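Side-chain contacts in putative tagatose-6-phosphate ketose/aldose isomerase (Escherichia coli, PDB 3C3J), which belongs to the SIS-domain family and pairs two such domains in one chain, each a parallel beta sheet flanked by helices, with two chains in the assembly: residues S84-T88 with T89-T93; D69-A72 with P73-S77; Q205-L208 with T209-D213; A313-S316 with D317-A321. All coordinates share one frame; numbering follows the deposited sequence.

Contact 1: S84-T88 with T89-T93; sequences SAVPT and TDLVT
Leu91 reaches back from the first turn of helix 88-93 onto Val86, just past the end of strand 82-85. With CG anti to its own carbonyl carbon (chi1 -70°), the chain runs back over the start of the helix. CB lies beside Thr88 O at 3.7 Å, CG passes Pro87 O at 3.8 Å, and CD2 ends against Val86 CG1 at 3.6 Å. The two side chains cross at about a right angle. Tyr98 closes over both of them, and Ala122 of helix 117-129 also packs on Leu91.

Pro87 occupies the N-cap position. Its O takes a fairly straight bond from Leu91 N (3.1 Å, 164°) and a weak one from Asp90 N. The proline ring lies alongside the Asp90 side chain, pointing the same way, with CD 3.6 Å from OD2, while CB has Thr89 OG1 3.5 Å away. One residue further on, Val92 N bonds to Thr88 O at 3.0 Å.

The helix also faces the second subunit: Val92 O accepts from Tyr287 OH of that chain. This is a short strand-to-helix connection at the C-terminal end of a parallel strand, as in the alpha-beta fold of SIS domains.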
loop_
_atom_site.group_PDB
_atom_site.type_symbol
_atom_site.label_atom_id
_atom_site.label_comp_id
_atom_site.label_asym_id
_atom_site.label_seq_id
_atom_site.Cartn_x
_atom_site.Cartn_y
_atom_site.Cartn_z
ATOM N N SER A 84 13.385 0.715 4.753
ATOM C CA SER A 84 12.166 0.426 4.015
ATOM C C SER A 84 11.271 -0.503 4.846
ATOM O O SER A 84 11.728 -1.097 5.804
ATOM C CB SER A 84 12.474 -0.226 2.672
ATOM O OG SER A 84 13.063 -1.491 2.827
ATOM N N ALA A 85 10.018 -0.634 4.428
ATOM C CA ALA A 85 9.058 -1.505 5.068
ATOM C C ALA A 85 8.568 -2.582 4.084
ATOM O O ALA A 85 8.139 -2.270 2.960
ATOM C CB ALA A 85 7.840 -0.678 5.562
ATOM N N VAL A 86 8.599 -3.836 4.509
ATOM C CA VAL A 86 8.055 -4.946 3.716
ATOM C C VAL A 86 7.328 -5.831 4.695
ATOM O O VAL A 86 7.942 -6.331 5.630
ATOM C CB VAL A 86 9.168 -5.788 2.995
ATOM C CG1 VAL A 86 8.558 -6.903 2.158
ATOM C CG2 VAL A 86 10.017 -4.911 2.109
ATOM N N PRO A 87 6.026 -6.017 4.509
ATOM C CA PRO A 87 5.257 -6.875 5.413
ATOM C C PRO A 87 5.803 -8.291 5.459
ATOM O O PRO A 87 6.315 -8.788 4.451
ATOM C CB PRO A 87 3.861 -6.893 4.788
ATOM C CG PRO A 87 3.802 -5.718 3.890
ATOM C CD PRO A 87 5.191 -5.394 3.468
ATOM N N THR A 88 5.727 -8.939 6.615
ATOM C CA THR A 88 6.163 -10.322 6.718
ATOM C C THR A 88 5.393 -11.210 5.768
ATOM O O THR A 88 5.936 -12.206 5.298
ATOM C CB THR A 88 6.051 -10.908 8.130
ATOM O OG1 THR A 88 4.693 -10.833 8.577
ATOM C CG2 THR A 88 6.976 -10.145 9.083
ATOM N N THR A 89 4.143 -10.858 5.493
ATOM C CA THR A 89 3.318 -11.638 4.588
ATOM C C THR A 89 3.901 -11.630 3.161
ATOM O O THR A 89 3.835 -12.650 2.471
ATOM C CB THR A 89 1.841 -11.141 4.651
ATOM O OG1 THR A 89 1.814 -9.708 4.620
ATOM C CG2 THR A 89 1.167 -11.612 5.961
ATOM N N ASP A 90 4.531 -10.533 2.737
ATOM C CA ASP A 90 5.233 -10.500 1.430
ATOM C C ASP A 90 6.598 -11.193 1.445
ATOM O O ASP A 90 6.982 -11.830 0.448
ATOM C CB ASP A 90 5.434 -9.062 0.929
ATOM C CG ASP A 90 4.132 -8.381 0.557
ATOM O OD1 ASP A 90 3.137 -9.080 0.266
ATOM O OD2 ASP A 90 4.096 -7.125 0.555
ATOM N N LEU A 91 7.333 -11.072 2.548
ATOM C CA LEU A 91 8.607 -11.780 2.700
ATOM C C LEU A 91 8.409 -13.274 2.620
ATOM O O LEU A 91 9.192 -13.965 1.961
ATOM C CB LEU A 91 9.312 -11.407 4.010
ATOM C CG LEU A 91 9.886 -9.988 4.101
ATOM C CD1 LEU A 91 10.653 -9.761 5.458
ATOM C CD2 LEU A 91 10.736 -9.663 2.872
ATOM N N VAL A 92 7.340 -13.781 3.230
ATOM C CA VAL A 92 7.121 -15.218 3.308
ATOM C C VAL A 92 6.676 -15.801 1.952
ATOM O O VAL A 92 7.109 -16.888 1.578
ATOM C CB VAL A 92 6.118 -15.596 4.435
ATOM C CG1 VAL A 92 5.743 -17.064 4.343
ATOM C CG2 VAL A 92 6.691 -15.294 5.815
ATOM N N THR A 93 5.851 -15.073 1.198
ATOM C CA THR A 93 5.336 -15.578 -0.089
ATOM C C THR A 93 6.265 -15.312 -1.272
ATOM O O THR A 93 6.330 -16.106 -2.171
ATOM C CB THR A 93 3.939 -15.020 -0.447
ATOM O OG1 THR A 93 4.020 -13.599 -0.611
ATOM C CG2 THR A 93 2.868 -15.418 0.616
#

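Contact 2: D69-A72 with P73-S77; sequences DIIA and PWLAS
Across the Ala72-Pro73 junction helix 63-79 is held by Leu75 N to Ile71 O (2.9 Å) and Ala76 N to Ala72 O (2.8 Å), yet it kinks where Pro73 and Trp74 lack a direct bond to the preceding turn. The helix is the connection of the beta-alpha-beta unit formed with strands 55-59 and 82-85.

Pro73 has no N-H to give to the turn before, and its CD stands 4.0 Å from Asp69 O. The ring packs on Asp97 of the second subunit. On the inner side Ile71 and Leu75 lie side by side, pointing the same way, with their CD1 atoms 4.0 Å apart. Leu75 CG also sits over the backbone, 3.4 Å from Ile71 O. Met180 and Leu184 of helix 174-187 cover Ile71, and Phe83 of strand 82-85 meets Leu75.

The indole of Trp74 leads away from the preceding turn (CG anti to the backbone N, chi1 -176°), packs on Leu184 and Val336, and stacks with the ring of His78. Ala72 CB presses closely on Pro73 CD, at 3.5 Å. Between Ile70 O and Trp74 N a water takes the place of the direct bond, donating to Ile70 O at 2.7 Å and accepting from Trp74 N at 2.9 Å.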
loop_
_atom_site.group_PDB
_atom_site.type_symbol
_atom_site.label_atom_id
_atom_site.label_comp_id
_atom_site.label_asym_id
_atom_site.label_seq_id
_atom_site.Cartn_x
_atom_site.Cartn_y
_atom_site.Cartn_z
ATOM N N ASP A 69 5.107 1.291 7.504
ATOM C CA ASP A 69 4.380 2.208 6.608
ATOM C C ASP A 69 4.371 3.637 7.137
ATOM O O ASP A 69 4.539 4.592 6.356
ATOM C CB ASP A 69 2.960 1.734 6.350
ATOM C CG ASP A 69 2.900 0.444 5.513
ATOM O OD1 ASP A 69 3.913 0.051 4.913
ATOM O OD2 ASP A 69 1.821 -0.190 5.470
ATOM N N ILE A 70 4.209 3.785 8.450
ATOM C CA ILE A 70 4.198 5.120 9.066
ATOM C C ILE A 70 5.620 5.712 9.158
ATOM O O ILE A 70 5.814 6.890 8.811
ATOM C CB ILE A 70 3.523 5.106 10.431
ATOM C CG1 ILE A 70 2.063 4.641 10.291
ATOM C CG2 ILE A 70 3.551 6.497 11.088
ATOM C CD1 ILE A 70 1.401 4.258 11.591
ATOM N N ILE A 71 6.607 4.925 9.586
ATOM C CA ILE A 71 7.892 5.488 10.002
ATOM C C ILE A 71 9.098 5.240 9.095
ATOM O O ILE A 71 10.092 5.940 9.265
ATOM C CB ILE A 71 8.270 5.091 11.462
ATOM C CG1 ILE A 71 8.653 3.606 11.592
ATOM C CG2 ILE A 71 7.155 5.467 12.465
ATOM C CD1 ILE A 71 9.105 3.229 13.030
ATOM N N ALA A 72 9.065 4.236 8.192
ATOM C CA ALA A 72 10.251 3.901 7.385
ATOM C C ALA A 72 10.743 5.080 6.511
ATOM O O ALA A 72 11.942 5.394 6.495
ATOM C CB ALA A 72 10.007 2.642 6.551
ATOM N N PRO A 73 9.824 5.768 5.815
ATOM C CA PRO A 73 10.299 6.889 4.997
ATOM C C PRO A 73 10.916 8.004 5.817
ATOM O O PRO A 73 11.980 8.487 5.465
ATOM C CB PRO A 73 9.033 7.373 4.288
ATOM C CG PRO A 73 8.101 6.174 4.334
ATOM C CD PRO A 73 8.371 5.567 5.653
ATOM N N TRP A 74 10.253 8.422 6.885
ATOM C CA TRP A 74 10.845 9.404 7.797
ATOM C C TRP A 74 12.204 8.958 8.330
ATOM O O TRP A 74 13.179 9.733 8.306
ATOM C CB TRP A 74 9.903 9.736 8.953
ATOM C CG TRP A 74 10.468 10.804 9.816
ATOM C CD1 TRP A 74 10.453 12.143 9.558
ATOM C CD2 TRP A 74 11.195 10.632 11.046
ATOM N NE1 TRP A 74 11.115 12.825 10.568
ATOM C CE2 TRP A 74 11.578 11.925 11.488
ATOM C CE3 TRP A 74 11.568 9.514 11.811
ATOM C CZ2 TRP A 74 12.296 12.137 12.669
ATOM C CZ3 TRP A 74 12.271 9.726 13.005
ATOM C CH2 TRP A 74 12.625 11.025 13.419
ATOM N N LEU A 75 12.300 7.706 8.769
ATOM C CA LEU A 75 13.586 7.192 9.249
ATOM C C LEU A 75 14.676 7.241 8.154
ATOM O O LEU A 75 15.835 7.594 8.420
ATOM C CB LEU A 75 13.440 5.771 9.796
ATOM C CG LEU A 75 12.897 5.634 11.218
ATOM C CD1 LEU A 75 12.682 4.161 11.564
ATOM C CD2 LEU A 75 13.812 6.338 12.229
ATOM N N ALA A 76 14.300 6.876 6.929
ATOM C CA ALA A 76 15.217 6.927 5.800
ATOM C C ALA A 76 15.768 8.352 5.626
ATOM O O ALA A 76 16.989 8.544 5.530
ATOM C CB ALA A 76 14.493 6.462 4.514
ATOM N N SER A 77 14.874 9.336 5.590
ATOM C CA SER A 77 15.271 10.710 5.312
ATOM C C SER A 77 15.968 11.328 6.501
ATOM O O SER A 77 16.942 12.062 6.319
ATOM C CB SER A 77 14.092 11.596 4.927
ATOM O OG SER A 77 13.077 11.556 5.905
HETATM O O HOH W 1 7.403 8.324 7.167
#

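Contact 3: Q205-L208 with T209-D213; sequences QAIL and TSLGD
Thr209 grips Gln205 O twice, with its backbone N at 2.9 Å and its OG1 at 3.0 Å. The two donors come from opposite faces of the carbonyl plane, and the hydroxyl sits well above that plane instead of on a lone pair. OG1 gets there because it is anti to the carbonyl carbon of Thr209 (chi1 -61°), beside the backbone N, folded back along the helix.

Ser210 does something different. Its OG stands between its backbone N and carbonyl carbon (chi1 80°), and from there it donates to Ile207 O in a short bond of 2.6 Å. This hydroxyl lies in the carbonyl plane and uses a lone pair. The same oxygen also takes a weak bond from Leu211 N, which bonds to Leu208 O as well, at 3.1 Å.

Here helix 198-210 runs out: the last bonds shorten to three-residue steps, with Gly212 N returning to Thr209 O, and Gly212 leaves the helix with a positive phi of 56°, the usual way a glycine ends a helix.

On the inner face Ile207 and Leu211 run side by side in the same direction, CG2 to CD1 at 4.2 Å, and Leu211 CG rests 3.4 Å from Ile207 O. Helix 335-356 covers both, Tyr345 lying on Ile207 and Thr348 on Leu211. At this end a water donates to Leu208 O (2.8 Å) and to Gly212 O (2.6 Å), the latter also bonded by Arg21 NH2.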
loop_
_atom_site.group_PDB
_atom_site.type_symbol
_atom_site.label_atom_id
_atom_site.label_comp_id
_atom_site.label_asym_id
_atom_site.label_seq_id
_atom_site.Cartn_x
_atom_site.Cartn_y
_atom_site.Cartn_z
ATOM N N GLN A 205 -2.495 11.470 26.495
ATOM C CA GLN A 205 -3.230 11.382 27.776
ATOM C C GLN A 205 -4.326 12.455 27.825
ATOM O O GLN A 205 -5.438 12.172 28.257
ATOM C CB GLN A 205 -2.260 11.493 28.968
ATOM C CG GLN A 205 -2.882 11.368 30.380
ATOM C CD GLN A 205 -3.286 9.936 30.735
ATOM O OE1 GLN A 205 -3.167 9.022 29.916
ATOM N NE2 GLN A 205 -3.791 9.740 31.962
ATOM N N ALA A 206 -4.022 13.668 27.371
ATOM C CA ALA A 206 -5.047 14.743 27.272
ATOM C C ALA A 206 -6.193 14.401 26.299
ATOM O O ALA A 206 -7.370 14.749 26.554
ATOM C CB ALA A 206 -4.402 16.079 26.894
ATOM N N ILE A 207 -5.853 13.732 25.187
ATOM C CA ILE A 207 -6.854 13.323 24.213
ATOM C C ILE A 207 -7.797 12.327 24.880
ATOM O O ILE A 207 -9.016 12.502 24.875
ATOM C CB ILE A 207 -6.227 12.707 22.923
ATOM C CG1 ILE A 207 -5.518 13.812 22.094
ATOM C CG2 ILE A 207 -7.318 12.004 22.087
ATOM C CD1 ILE A 207 -4.595 13.326 20.977
ATOM N N LEU A 208 -7.232 11.311 25.498
ATOM C CA LEU A 208 -8.053 10.296 26.152
ATOM C C LEU A 208 -8.933 10.926 27.242
ATOM O O LEU A 208 -10.102 10.625 27.346
ATOM C CB LEU A 208 -7.158 9.216 26.748
ATOM C CG LEU A 208 -6.418 8.329 25.737
ATOM C CD1 LEU A 208 -5.576 7.271 26.485
ATOM C CD2 LEU A 208 -7.382 7.686 24.713
ATOM N N THR A 209 -8.354 11.808 28.042
ATOM C CA THR A 209 -9.123 12.545 29.054
ATOM C C THR A 209 -10.260 13.357 28.426
ATOM O O THR A 209 -11.399 13.370 28.941
ATOM C CB THR A 209 -8.204 13.444 29.888
ATOM O OG1 THR A 209 -7.236 12.628 30.567
ATOM C CG2 THR A 209 -9.003 14.231 30.907
ATOM N N SER A 210 -9.977 13.997 27.301
ATOM C CA SER A 210 -10.981 14.792 26.590
ATOM C C SER A 210 -12.176 13.977 26.100
ATOM O O SER A 210 -13.240 14.537 25.877
ATOM C CB SER A 210 -10.355 15.550 25.416
ATOM O OG SER A 210 -10.183 14.718 24.279
ATOM N N LEU A 211 -11.991 12.671 25.924
ATOM C CA LEU A 211 -13.048 11.775 25.487
ATOM C C LEU A 211 -13.873 11.193 26.643
ATOM O O LEU A 211 -14.818 10.433 26.411
ATOM C CB LEU A 211 -12.453 10.650 24.618
ATOM C CG LEU A 211 -11.723 11.202 23.378
ATOM C CD1 LEU A 211 -11.001 10.094 22.607
ATOM C CD2 LEU A 211 -12.685 11.971 22.489
ATOM N N GLY A 212 -13.538 11.572 27.873
ATOM C CA GLY A 212 -14.278 11.101 29.047
ATOM C C GLY A 212 -14.323 9.581 29.148
ATOM O O GLY A 212 -13.304 8.919 28.918
ATOM N N ASP A 213 -15.493 9.020 29.455
ATOM C CA ASP A 213 -15.647 7.553 29.538
ATOM C C ASP A 213 -15.919 6.865 28.186
ATOM O O ASP A 213 -16.274 5.672 28.153
ATOM C CB ASP A 213 -16.742 7.172 30.534
ATOM C CG ASP A 213 -18.128 7.626 30.109
ATOM O OD1 ASP A 213 -18.338 8.168 28.996
ATOM O OD2 ASP A 213 -19.037 7.442 30.933
HETATM O O HOH W 2 -10.960 9.525 29.823
#

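Contact 4: A313-S316 with D317-A321; sequences AESS and DIVAA
A serine cap at the protein surface joins Ser316 to Val319 and Ala320, where the loop after strand 307-312 enters the single turn of helix 317-320. Val319 N donates to Ser316 OG over 3.3 Å, and the bond is nearly straight at 167°. OG is placed for this by standing between the backbone N and the carbonyl carbon of Ser316 (chi1 69°), which swings it over the opening of the turn. A water 3.0 Å from OG also accepts from Ile318 N, so the hydroxyl and this water between them meet two of the first N-H groups of the helix.

This is the classic N-cap of a helix, here on a very short one in the second SIS domain. The backbone completes it: Ala320 N bonds to Ser316 O at 2.8 Å, and Ala320 CB lies 3.2 Å from that same oxygen. Ser316 N, by contrast, is buried without any partner in the model.

Val319 packs its CG2 against the capping hydroxyl, 3.5 Å from Ser316 OG, and Leu293 and Leu296 of helix 288-302 and Ile326 of strand 324-326 surround it. Ser315 OG meets Ala320 CB at 3.8 Å.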
loop_
_atom_site.group_PDB
_atom_site.type_symbol
_atom_site.label_atom_id
_atom_site.label_comp_id
_atom_site.label_asym_id
_atom_site.label_seq_id
_atom_site.Cartn_x
_atom_site.Cartn_y
_atom_site.Cartn_z
ATOM N N ALA A 313 -3.869 19.986 14.448
ATOM C CA ALA A 313 -3.235 20.770 15.502
ATOM C C ALA A 313 -3.673 22.234 15.474
ATOM O O ALA A 313 -3.828 22.835 16.514
ATOM C CB ALA A 313 -1.742 20.690 15.387
ATOM N N GLU A 314 -3.837 22.801 14.277
ATOM C CA GLU A 314 -4.247 24.195 14.103
ATOM C C GLU A 314 -5.574 24.247 13.386
ATOM O O GLU A 314 -5.761 23.559 12.383
ATOM C CB GLU A 314 -3.292 24.943 13.193
ATOM C CG GLU A 314 -1.838 24.966 13.560
ATOM C CD GLU A 314 -1.062 25.866 12.574
ATOM O OE1 GLU A 314 -1.726 26.675 11.871
ATOM O OE2 GLU A 314 0.192 25.754 12.480
ATOM N N SER A 315 -6.486 25.069 13.874
ATOM C CA SER A 315 -7.703 25.334 13.137
ATOM C C SER A 315 -7.374 26.262 11.956
ATOM O O SER A 315 -6.284 26.831 11.870
ATOM C CB SER A 315 -8.780 25.944 14.035
ATOM O OG SER A 315 -10.036 25.874 13.384
ATOM N N SER A 316 -8.309 26.358 11.024
ATOM C CA SER A 316 -8.213 27.269 9.898
ATOM C C SER A 316 -9.627 27.376 9.390
ATOM O O SER A 316 -10.508 26.649 9.851
ATOM C CB SER A 316 -7.278 26.737 8.806
ATOM O OG SER A 316 -7.832 25.604 8.155
ATOM N N ASP A 317 -9.863 28.257 8.433
ATOM C CA ASP A 317 -11.209 28.397 7.917
ATOM C C ASP A 317 -11.722 27.091 7.331
ATOM O O ASP A 317 -12.850 26.678 7.615
ATOM C CB ASP A 317 -11.266 29.527 6.893
ATOM C CG ASP A 317 -11.279 30.899 7.554
ATOM O OD1 ASP A 317 -11.992 31.063 8.584
ATOM O OD2 ASP A 317 -10.576 31.803 7.038
ATOM N N ILE A 318 -10.884 26.431 6.545
ATOM C CA ILE A 318 -11.255 25.159 5.937
ATOM C C ILE A 318 -11.571 24.087 6.997
ATOM O O ILE A 318 -12.584 23.372 6.914
ATOM C CB ILE A 318 -10.150 24.661 4.967
ATOM C CG1 ILE A 318 -10.086 25.611 3.749
ATOM C CG2 ILE A 318 -10.461 23.236 4.507
ATOM C CD1 ILE A 318 -8.902 25.412 2.807
ATOM N N VAL A 319 -10.694 23.986 7.988
ATOM C CA VAL A 319 -10.849 23.000 9.058
ATOM C C VAL A 319 -12.103 23.307 9.882
ATOM O O VAL A 319 -12.864 22.407 10.190
ATOM C CB VAL A 319 -9.600 22.970 9.950
ATOM C CG1 VAL A 319 -9.879 22.272 11.286
ATOM C CG2 VAL A 319 -8.407 22.331 9.173
ATOM N N ALA A 320 -12.330 24.587 10.182
ATOM C CA ALA A 320 -13.532 25.043 10.924
ATOM C C ALA A 320 -14.871 25.063 10.143
ATOM O O ALA A 320 -15.931 25.154 10.758
ATOM C CB ALA A 320 -13.264 26.437 11.537
ATOM N N ALA A 321 -14.838 24.962 8.820
ATOM C CA ALA A 321 -16.058 25.016 7.987
ATOM C C ALA A 321 -16.880 23.723 7.996
ATOM O O ALA A 321 -17.732 23.523 7.124
ATOM C CB ALA A 321 -15.694 25.370 6.569
HETATM O O HOH W 3 -7.847 27.360 5.662
#

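In the fold
Contact 1 is the buried one, contact 2 is partly so, and both belong to the first SIS domain, where they touch through Ala72 and Asp69 against Ser84 and Ala85. Both also reach the second subunit. Contact 4 lies on the surface of the other SIS domain, about 38 Å from contact 1 between centres; contact 3 is nearer to it, about 21 Å between centres, but does not touch it. In contacts 1 and 2 aliphatic pairs (Val86 with Leu91, Ile71 with Leu75) do the packing, and a proline shapes each helix: one stands at a helix start, the other sits at a kink. Toward solvent, hydroxyls take over, accepting at a helix start in 316-319 and donating at a helix end in 205-210.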